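Local coordinates for conserved hypothetical protein (Deinococcus radiodurans, PDB 2A1V), which is of unknown function but belongs to the YjbR (DUF419) family, folding as an antiparallel sheet packed with helices, at residues Val16-Pro21 against Leu108-Tyr112. Sequence-based numbering, arbitrary orientation.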
loop_
_atom_site.group_PDB
_atom_site.type_symbol
_atom_site.label_atom_id
_atom_site.label_comp_id
_atom_site.label_asym_id
_atom_site.label_seq_id
_atom_site.Cartn_x
_atom_site.Cartn_y
_atom_site.Cartn_z
ATOM N N VAL A 16 -6.289 -2.345 7.665
ATOM C CA VAL A 16 -5.055 -3.057 7.392
ATOM C C VAL A 16 -3.918 -2.203 7.922
ATOM O O VAL A 16 -3.084 -2.670 8.699
ATOM C CB VAL A 16 -4.898 -3.349 5.892
ATOM C CG1 VAL A 16 -3.455 -3.790 5.570
ATOM C CG2 VAL A 16 -5.909 -4.416 5.479
ATOM N N CYS A 17 -3.939 -0.918 7.585
ATOM C CA CYS A 17 -2.813 -0.013 7.915
ATOM C C CYS A 17 -2.691 0.318 9.413
ATOM O O CYS A 17 -1.615 0.557 9.880
ATOM C CB CYS A 17 -2.874 1.265 7.042
ATOM S SG CYS A 17 -2.747 0.876 5.318
ATOM N N ASP A 18 -3.809 0.293 10.136
ATOM C CA ASP A 18 -3.847 0.545 11.577
ATOM C C ASP A 18 -3.006 -0.488 12.339
ATOM O O ASP A 18 -2.542 -0.201 13.430
ATOM C CB ASP A 18 -5.286 0.470 12.134
ATOM C CG ASP A 18 -6.098 1.739 11.916
ATOM O OD1 ASP A 18 -5.580 2.787 11.467
ATOM O OD2 ASP A 18 -7.297 1.683 12.202
ATOM N N GLU A 19 -2.848 -1.685 11.783
ATOM C CA GLU A 19 -2.031 -2.748 12.394
ATOM C C GLU A 19 -0.519 -2.715 12.084
ATOM O O GLU A 19 0.238 -3.544 12.622
ATOM C CB GLU A 19 -2.451 -4.087 11.863
ATOM C CG GLU A 19 -3.897 -4.336 11.787
ATOM C CD GLU A 19 -4.122 -5.501 10.860
ATOM O OE1 GLU A 19 -3.154 -5.741 10.058
ATOM O OE2 GLU A 19 -5.220 -6.140 10.910
ATOM N N LEU A 20 -0.112 -1.847 11.157
ATOM C CA LEU A 20 1.273 -1.801 10.695
ATOM C C LEU A 20 2.010 -0.796 11.562
ATOM O O LEU A 20 1.536 0.323 11.771
ATOM C CB LEU A 20 1.340 -1.409 9.238
ATOM C CG LEU A 20 0.453 -2.243 8.339
ATOM C CD1 LEU A 20 0.408 -1.735 6.885
ATOM C CD2 LEU A 20 0.894 -3.700 8.436
ATOM N N PRO A 21 3.146 -1.229 12.138
ATOM C CA PRO A 21 3.910 -0.394 13.034
ATOM C C PRO A 21 4.416 0.886 12.394
ATOM O O PRO A 21 4.950 0.868 11.277
ATOM C CB PRO A 21 5.098 -1.302 13.448
ATOM C CG PRO A 21 4.572 -2.695 13.252
ATOM C CD PRO A 21 3.763 -2.576 12.008
ATOM N N LEU A 108 -0.856 -4.619 -0.275
ATOM C CA LEU A 108 -0.813 -3.456 0.606
ATOM C C LEU A 108 0.224 -3.639 1.706
ATOM O O LEU A 108 1.057 -2.788 1.938
ATOM C CB LEU A 108 -2.200 -3.190 1.134
ATOM C CG LEU A 108 -2.366 -2.065 2.154
ATOM C CD1 LEU A 108 -1.784 -0.718 1.697
ATOM C CD2 LEU A 108 -3.808 -1.953 2.491
ATOM N N ARG A 109 0.233 -4.816 2.309
ATOM C CA ARG A 109 1.279 -5.193 3.274
ATOM C C ARG A 109 2.634 -5.272 2.620
ATOM O O ARG A 109 3.611 -4.839 3.211
ATOM C CB ARG A 109 0.963 -6.531 3.940
ATOM C CG ARG A 109 -0.223 -6.411 4.836
ATOM C CD ARG A 109 -0.702 -7.767 5.391
ATOM N NE ARG A 109 -1.131 -7.510 6.761
ATOM C CZ ARG A 109 -0.752 -8.212 7.821
ATOM N NH1 ARG A 109 0.002 -9.318 7.661
ATOM N NH2 ARG A 109 -1.158 -7.809 9.033
ATOM N N GLY A 110 2.680 -5.764 1.383
ATOM C CA GLY A 110 3.939 -5.827 0.663
ATOM C C GLY A 110 4.570 -4.460 0.380
ATOM O O GLY A 110 5.822 -4.305 0.409
ATOM N N SER A 111 3.718 -3.478 0.060
ATOM C CA SER A 111 4.170 -2.124 -0.279
ATOM C C SER A 111 4.833 -1.485 0.973
ATOM O O SER A 111 5.936 -0.983 0.907
ATOM C CB SER A 111 2.985 -1.272 -0.778
ATOM O OG SER A 111 3.389 0.058 -1.067
ATOM N N TYR A 112 4.141 -1.582 2.109
ATOM C CA TYR A 112 4.681 -1.244 3.444
ATOM C C TYR A 112 6.046 -1.881 3.701
ATOM O O TYR A 112 6.983 -1.184 4.075
ATOM C CB TYR A 112 3.682 -1.651 4.560
ATOM C CG TYR A 112 4.194 -1.529 5.982
ATOM C CD1 TYR A 112 4.913 -2.549 6.551
ATOM C CD2 TYR A 112 4.004 -0.356 6.726
ATOM C CE1 TYR A 112 5.445 -2.426 7.815
ATOM C CE2 TYR A 112 4.488 -0.222 8.004
ATOM C CZ TYR A 112 5.212 -1.269 8.553
ATOM O OH TYR A 112 5.710 -1.184 9.821
#
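The hydroxyl OH of Tyr112 donates a hydrogen bond to the carbonyl O of Pro21, 2.6 Å away. That oxygen lies in the plane of the ring, and the hydroxyl meets it in the carbonyl plane, on a lone pair, at a C=O...donor angle of 129°. CG of Tyr112 stands anti to the backbone N (chi1 172°), which sends the ring across toward the turn. Over one ring face sits CB of Leu20, 3.9 Å from the ring centroid and shifted toward the rim, a CH-pi contact; Leu20 CD1 rests near CG and CD2 of the Tyr112 ring. A phenylalanine in place of Tyr112 could keep this packing but would probably leave the Pro21 carbonyl without its hydrogen-bond donor.

One helical turn before Tyr112, Leu108 CD2 meets Val16 CG1 tip to tip at 3.6 Å, while Cys17 SG touches both Leu108 methyls more loosely. At the exposed margin Arg109 NH2 donates to Glu19 OE1 in a salt bridge of 3.1 Å, the carboxylate nearly perpendicular to the guanidinium; Arg109 NH1 is held by the backbone O of Glu135.

The type I turn from Cys17 to Leu20, following on helix 10-17, packs on helix 101-119, with Tyr47 of strand 43-51 touching Cys17 and Leu20 and meeting the Tyr112 ring edge-to-face.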